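Local coordinates for protein aminopeptidase (Aneurinibacillus sp. AM-1, PDB 5IB9) that probably removes amino acids from the N-termini of peptides as a zinc-dependent aminopeptidase of the M28 family, with a protease-associated domain beside its catalytic domain, at residues G101-A109 with G123-N133; I223-S231 with D240-T248. All coordinates share one frame; numbering follows the deposited sequence.

Contact 1 (G101-A109 with G123-N133); sequences GLGTTADVA and GNISFADKVRN
Within the protease-associated (PA) domain, the loop and short helix after strand 91-99 pack against the helix that follows strand 117-121, and Lys130 of that helix reaches into the loop at Leu102. Its NZ gives a hydrogen bond of 2.8 Å to Leu102 O, tilted 17° from the carbonyl plane, and a second of 2.8 Å to Gly123 O, this one in the carbonyl plane on a lone pair. Gln121 O takes a third bond from the same ammonium. The chain is extended until its last torsion, where a bend (chi4 -59°) turns NZ in among the three carbonyls, and CG passes 3.3 Å from Leu102 O. Gly103 lies close over this lysine; a CB there would come within a tight 3.4 Å of Lys130 CG. Ile125 CD1 rests 3.8 Å from Thr104 CA, and Val108 CG2 lies 3.7 Å from Asn133 O. Thr104 N-caps helix 105-109, its OG1 accepting from Asp107 N at 2.8 Å, while Asp107 OD1 turns back to Leu102 N. A methionine in place of Lys130 would probably leave the carbonyls of Leu102 and Gln121 without their shared donor, though Gly123 O would keep Ile125 N, and the Leu102 loop less firmly tied to the end of strand 117-121 and the turn after it. One buried ammonium thus ties three backbone oxygens together, which probably offsets the cost of burying its charge.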
# COMPACT_ATOMS: atom_id res chain seq x y z
N GLY A 101 -27.50 12.24 16.02
CA GLY A 101 -26.49 12.44 17.07
C GLY A 101 -25.12 12.57 16.47
O GLY A 101 -24.95 13.29 15.49
N LEU A 102 -24.12 11.93 17.08
CA LEU A 102 -22.72 11.95 16.57
C LEU A 102 -22.48 10.91 15.46
O LEU A 102 -21.39 10.87 14.86
CB LEU A 102 -21.69 11.74 17.70
CG LEU A 102 -21.29 12.75 18.78
CD1 LEU A 102 -21.39 14.24 18.39
CD2 LEU A 102 -21.97 12.41 20.15
N GLY A 103 -23.47 10.07 15.19
CA GLY A 103 -23.39 9.09 14.10
C GLY A 103 -22.60 7.81 14.37
O GLY A 103 -22.21 7.12 13.42
N THR A 104 -22.40 7.45 15.65
CA THR A 104 -21.76 6.17 16.03
C THR A 104 -22.63 5.00 15.58
O THR A 104 -23.75 5.22 15.15
CB THR A 104 -21.61 6.05 17.56
OG1 THR A 104 -22.90 5.75 18.12
CG2 THR A 104 -21.06 7.34 18.15
N THR A 105 -22.15 3.76 15.69
CA THR A 105 -22.99 2.63 15.28
C THR A 105 -24.22 2.51 16.19
O THR A 105 -25.31 2.09 15.74
CB THR A 105 -22.21 1.31 15.23
OG1 THR A 105 -20.99 1.45 15.97
CG2 THR A 105 -21.88 0.95 13.77
N ALA A 106 -24.04 2.92 17.45
CA ALA A 106 -25.13 3.05 18.43
C ALA A 106 -26.14 4.09 17.93
O ALA A 106 -27.30 3.76 17.62
CB ALA A 106 -24.58 3.46 19.83
N ASP A 107 -25.66 5.34 17.80
CA ASP A 107 -26.49 6.48 17.43
C ASP A 107 -27.43 6.22 16.23
O ASP A 107 -28.52 6.78 16.18
CB ASP A 107 -25.62 7.74 17.23
CG ASP A 107 -25.18 8.42 18.56
OD1 ASP A 107 -24.68 9.58 18.52
OD2 ASP A 107 -25.33 7.82 19.65
N VAL A 108 -27.04 5.33 15.32
CA VAL A 108 -27.81 5.11 14.08
C VAL A 108 -28.62 3.80 13.97
O VAL A 108 -29.49 3.68 13.09
CB VAL A 108 -26.93 5.25 12.77
CG1 VAL A 108 -26.25 6.63 12.69
CG2 VAL A 108 -25.91 4.09 12.65
N ALA A 109 -28.32 2.82 14.82
CA ALA A 109 -29.02 1.52 14.78
C ALA A 109 -30.53 1.68 14.99
O ALA A 109 -31.34 1.09 14.25
CB ALA A 109 -28.41 0.54 15.78
N GLY A 123 -17.89 15.31 15.80
CA GLY A 123 -17.23 14.97 17.04
C GLY A 123 -16.97 13.50 17.23
O GLY A 123 -17.63 12.65 16.62
N ASN A 124 -15.97 13.20 18.08
CA ASN A 124 -15.66 11.84 18.54
C ASN A 124 -15.08 10.84 17.54
O ASN A 124 -14.05 10.25 17.81
CB ASN A 124 -16.85 11.17 19.24
CG ASN A 124 -17.18 11.78 20.58
OD1 ASN A 124 -17.54 11.05 21.51
ND2 ASN A 124 -17.10 13.12 20.69
N ILE A 125 -15.78 10.62 16.42
CA ILE A 125 -15.37 9.65 15.38
C ILE A 125 -15.05 10.38 14.05
O ILE A 125 -15.29 11.59 13.93
CB ILE A 125 -16.39 8.47 15.21
CG1 ILE A 125 -17.81 8.96 14.82
CG2 ILE A 125 -16.45 7.62 16.46
CD1 ILE A 125 -18.70 7.80 14.39
N SER A 126 -14.47 9.66 13.06
CA SER A 126 -13.97 10.33 11.84
C SER A 126 -15.18 10.75 11.02
O SER A 126 -16.21 10.04 11.11
CB SER A 126 -13.11 9.40 10.97
OG SER A 126 -13.75 8.18 10.72
N PHE A 127 -15.06 11.83 10.24
CA PHE A 127 -16.07 12.12 9.18
C PHE A 127 -16.38 10.89 8.33
O PHE A 127 -17.53 10.56 8.08
CB PHE A 127 -15.65 13.23 8.26
CG PHE A 127 -15.41 14.52 8.93
CD1 PHE A 127 -14.18 15.18 8.76
CD2 PHE A 127 -16.41 15.14 9.70
CE1 PHE A 127 -13.94 16.41 9.35
CE2 PHE A 127 -16.19 16.37 10.30
CZ PHE A 127 -14.95 17.02 10.14
N ALA A 128 -15.34 10.21 7.85
CA ALA A 128 -15.52 8.91 7.20
C ALA A 128 -16.46 7.91 7.88
O ALA A 128 -17.32 7.31 7.24
CB ALA A 128 -14.12 8.24 7.01
N ASP A 129 -16.27 7.66 9.18
CA ASP A 129 -17.11 6.67 9.84
C ASP A 129 -18.59 7.08 10.02
O ASP A 129 -19.47 6.27 9.86
CB ASP A 129 -16.54 6.31 11.20
CG ASP A 129 -15.51 5.17 11.11
OD1 ASP A 129 -14.87 4.95 12.17
OD2 ASP A 129 -15.36 4.51 10.03
N LYS A 130 -18.80 8.36 10.30
CA LYS A 130 -20.16 8.96 10.37
C LYS A 130 -20.85 8.72 9.07
O LYS A 130 -21.97 8.25 9.06
CB LYS A 130 -20.07 10.45 10.64
CG LYS A 130 -19.60 10.83 12.03
CD LYS A 130 -19.19 12.30 11.99
CE LYS A 130 -18.53 12.90 13.28
NZ LYS A 130 -19.43 12.80 14.49
N VAL A 131 -20.18 8.99 7.94
CA VAL A 131 -20.81 8.74 6.63
C VAL A 131 -21.11 7.23 6.42
O VAL A 131 -22.20 6.82 5.94
CB VAL A 131 -19.99 9.36 5.48
CG1 VAL A 131 -20.59 9.01 4.13
CG2 VAL A 131 -19.94 10.87 5.65
N ARG A 132 -20.12 6.37 6.69
CA ARG A 132 -20.36 4.94 6.48
C ARG A 132 -21.44 4.37 7.42
O ARG A 132 -22.30 3.59 6.99
CB ARG A 132 -19.04 4.15 6.66
CG ARG A 132 -18.13 4.12 5.43
CD ARG A 132 -16.93 3.19 5.71
NE ARG A 132 -16.08 3.80 6.72
CZ ARG A 132 -14.90 4.37 6.46
NH1 ARG A 132 -14.39 4.38 5.22
NH2 ARG A 132 -14.22 4.93 7.47
N ASN A 133 -21.44 4.79 8.68
CA ASN A 133 -22.47 4.32 9.64
C ASN A 133 -23.89 4.65 9.16
O ASN A 133 -24.78 3.79 9.19
CB ASN A 133 -22.23 4.89 11.04
CG ASN A 133 -20.91 4.40 11.68
OD1 ASN A 133 -20.35 5.09 12.54
ND2 ASN A 133 -20.39 3.26 11.20

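Contact 2 (I223-S231 with D240-T248); sequences IIIGSHHDS and DDASGVAVT. With ZN (zinc ion), chain C; ZN (zinc ion), chain B; BES (2-(3-amino-2-hydroxy-4-phenyl-butyrylamino)-4-methyl-pentanoic acid), chain H.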
# COMPACT_ATOMS: atom_id res chain seq x y z
N ILE A 223 19.84 7.70 10.29
CA ILE A 223 18.95 8.81 10.68
C ILE A 223 18.27 9.28 9.38
O ILE A 223 18.89 9.43 8.37
CB ILE A 223 19.73 9.98 11.29
CG1 ILE A 223 20.16 9.49 12.63
CG2 ILE A 223 18.73 11.09 11.50
CD1 ILE A 223 21.11 10.48 13.39
N ILE A 224 16.94 9.50 9.49
CA ILE A 224 16.08 10.11 8.39
C ILE A 224 15.76 11.53 8.75
O ILE A 224 15.43 11.84 9.94
CB ILE A 224 14.82 9.30 8.22
CG1 ILE A 224 15.18 7.83 7.82
CG2 ILE A 224 13.98 9.89 7.17
CD1 ILE A 224 13.95 6.90 7.76
N ILE A 225 16.02 12.42 7.77
CA ILE A 225 15.57 13.88 7.92
C ILE A 225 14.58 14.04 6.81
O ILE A 225 14.96 13.89 5.62
CB ILE A 225 16.77 14.80 7.77
CG1 ILE A 225 17.93 14.49 8.78
CG2 ILE A 225 16.35 16.26 7.93
CD1 ILE A 225 18.96 13.45 8.22
N GLY A 226 13.37 14.40 7.18
CA GLY A 226 12.27 14.47 6.18
C GLY A 226 11.55 15.85 6.18
O GLY A 226 11.61 16.62 7.15
N SER A 227 10.80 16.03 5.11
CA SER A 227 9.87 17.17 4.90
C SER A 227 8.96 16.71 3.81
O SER A 227 9.14 15.64 3.23
CB SER A 227 10.63 18.48 4.51
OG SER A 227 11.50 18.15 3.40
N HIS A 228 7.92 17.49 3.50
CA HIS A 228 7.03 17.17 2.36
C HIS A 228 7.02 18.29 1.33
O HIS A 228 7.13 19.48 1.69
CB HIS A 228 5.56 16.82 2.82
CG HIS A 228 4.77 17.97 3.43
ND1 HIS A 228 3.90 18.75 2.66
CD2 HIS A 228 4.60 18.31 4.71
CE1 HIS A 228 3.29 19.61 3.52
NE2 HIS A 228 3.72 19.37 4.74
N HIS A 229 6.95 17.87 0.07
CA HIS A 229 7.05 18.85 -1.03
C HIS A 229 5.77 19.26 -1.71
O HIS A 229 5.84 20.10 -2.57
CB HIS A 229 8.11 18.39 -2.08
CG HIS A 229 7.93 16.99 -2.58
ND1 HIS A 229 6.83 16.42 -3.18
CD2 HIS A 229 8.85 16.00 -2.46
CE1 HIS A 229 7.08 15.11 -3.43
NE2 HIS A 229 8.33 14.89 -3.02
N ASP A 230 4.66 18.71 -1.23
CA ASP A 230 3.34 19.16 -1.76
C ASP A 230 2.73 20.20 -0.82
O ASP A 230 3.12 20.34 0.36
CB ASP A 230 2.38 17.98 -1.85
CG ASP A 230 2.03 17.33 -0.53
OD1 ASP A 230 2.93 17.06 0.34
OD2 ASP A 230 0.83 17.08 -0.32
N SER A 231 1.77 20.94 -1.44
CA SER A 231 1.00 21.90 -0.61
C SER A 231 -0.47 21.74 -0.93
O SER A 231 -0.82 21.00 -1.82
CB SER A 231 1.46 23.35 -0.84
OG SER A 231 1.09 23.76 -2.16
N ASP A 240 4.40 25.89 4.50
CA ASP A 240 3.84 24.54 4.59
C ASP A 240 3.97 23.93 3.19
O ASP A 240 3.01 24.02 2.43
CB ASP A 240 2.31 24.53 5.05
CG ASP A 240 1.78 23.19 5.39
OD1 ASP A 240 2.77 22.22 5.39
OD2 ASP A 240 0.55 22.76 5.56
N ASP A 241 5.06 23.26 2.74
CA ASP A 241 6.20 22.94 3.58
C ASP A 241 7.44 23.16 2.74
O ASP A 241 8.44 22.46 2.91
CB ASP A 241 6.15 21.51 4.14
CG ASP A 241 7.24 21.32 5.18
OD1 ASP A 241 7.78 22.24 5.82
OD2 ASP A 241 7.60 20.05 5.37
N ALA A 242 7.46 24.24 1.90
CA ALA A 242 8.78 24.58 1.32
C ALA A 242 9.86 24.88 2.31
O ALA A 242 11.05 24.58 2.05
CB ALA A 242 8.68 25.70 0.22
N SER A 243 9.50 25.46 3.46
CA SER A 243 10.43 25.71 4.49
C SER A 243 11.17 24.44 4.90
O SER A 243 12.39 24.45 4.97
CB SER A 243 9.72 26.36 5.71
OG SER A 243 8.86 25.44 6.35
N GLY A 244 10.42 23.39 5.18
CA GLY A 244 11.07 22.15 5.59
C GLY A 244 11.92 21.53 4.47
O GLY A 244 12.92 20.96 4.76
N VAL A 245 11.44 21.64 3.24
CA VAL A 245 12.24 21.14 2.09
C VAL A 245 13.56 21.91 2.05
O VAL A 245 14.63 21.29 1.85
CB VAL A 245 11.48 21.35 0.82
CG1 VAL A 245 12.47 21.05 -0.37
CG2 VAL A 245 10.25 20.39 0.75
N ALA A 246 13.46 23.24 2.24
CA ALA A 246 14.67 24.03 2.18
C ALA A 246 15.70 23.70 3.26
O ALA A 246 16.93 23.63 3.02
CB ALA A 246 14.30 25.54 2.33
N VAL A 247 15.19 23.43 4.49
CA VAL A 247 16.12 22.96 5.60
C VAL A 247 16.67 21.56 5.31
O VAL A 247 17.82 21.30 5.52
CB VAL A 247 15.41 23.00 6.97
CG1 VAL A 247 16.34 22.54 8.10
CG2 VAL A 247 14.96 24.48 7.24
N THR A 248 15.84 20.70 4.74
CA THR A 248 16.26 19.34 4.37
C THR A 248 17.43 19.40 3.34
O THR A 248 18.44 18.77 3.57
CB THR A 248 15.10 18.52 3.83
OG1 THR A 248 14.10 18.37 4.85
CG2 THR A 248 15.58 17.06 3.46
ZN ZN C . 3.01 20.45 6.31
ZN ZN B . -0.34 21.24 5.52
N2 BES H . 1.98 20.93 8.61
C1 BES H . 0.65 20.33 8.68
C6 BES H . 0.47 19.74 10.08
C7 BES H . 0.33 20.70 11.26
C8 BES H . -0.39 21.92 11.19
C12 BES H . 0.92 20.32 12.48
C9 BES H . -0.51 22.73 12.33
C11 BES H . 0.81 21.15 13.64
C10 BES H . 0.10 22.35 13.55
C2 BES H . 0.49 19.26 7.60
O2 BES H . 1.02 19.94 6.46
C3 BES H . -0.97 19.04 7.45
O3 BES H . -1.65 19.97 7.02
N1 BES H . -1.46 17.92 7.87
C4 BES H . -2.90 17.71 7.82
C13 BES H . -3.07 16.30 8.38
C14 BES H . -2.41 15.21 7.54
C15 BES H . -2.82 13.91 8.23
C16 BES H . -2.76 15.23 6.05
C5 BES H . -3.69 18.59 8.78
O1 BES H . -4.93 18.74 8.60
O4 BES H . -3.14 19.17 9.75
O HOH W 1 5.63 21.44 0.63
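His228 and Asp240 meet at a zinc ion of the two-metal site: His228 NE2 and Asp240 OD1 each bind it at 2.0 Å, with the imidazole and carboxylate planes 85° apart. Asp240 OD2 binds the second zinc ion, so this carboxylate bridges the pair, and the hydroxyl O2 of the bound inhibitor also contacts both metals. Asp301 completes the protein ligands of the first metal, Glu273 and His371 those of the second. In the next shell, Asp241 CB lies over one face of the His228 ring, a CH-pi contact 3.4 Å from the centroid. Asp241 sends its CG opposite the main-chain N (chi1 -170°), which brings OD2 to accept from His228 N at 3.2 Å, nearly straight. Its OD1 takes Gly244 N in an Asx motif, linking strand and helix. The peptide bond between Asp240 and Asp241 is cis, and a water joins Asp241 N to the carbonyl oxygens of His228 and Asp230. The far nitrogen, His228 ND1, makes weak bonds to Asp230 O and OD1; backbone N atoms of Glu272 and Glu273 hold that carboxylate at OD1 and OD2 respectively. Farther along the helix, Ser227 OG donates to Thr248 OG1 at 3.0 Å, and that hydroxyl donates in turn to Gly244 O. Gly244 lets Ser227 CB come to 3.3 Å from its carbonyl C; a CB there would crowd Ser227 and clash with Asp241 OD1. The segments run nearly antiparallel, axes 6.7 Å apart at 150°, as strand and helix of a beta-alpha-beta unit; strands 263-269 and 294-300 flank strand 222-228, and helix 35-50 packs on His229 and Val245.

Overall arrangement
The two contacts sit in separate parts of the chain, their centres about 35 Å apart and their nearest atoms about 16 Å apart, and they share no helix or strand. Contact 1 is partly buried, within the PA domain and away from the annotated sites; contact 2 is wholly buried in the M28 peptidase domain and carries part of the dinuclear zinc site. Both join a helix to a neighbouring segment, but by different means. In 101-109 with 123-133 a single positive side chain ties a loop to the end of strand 117-121 and the turn after it, whereas in 223-231 with 240-248 a histidine and acidic side chains hold metal and backbone amides, and small residues let helix and strand lie close.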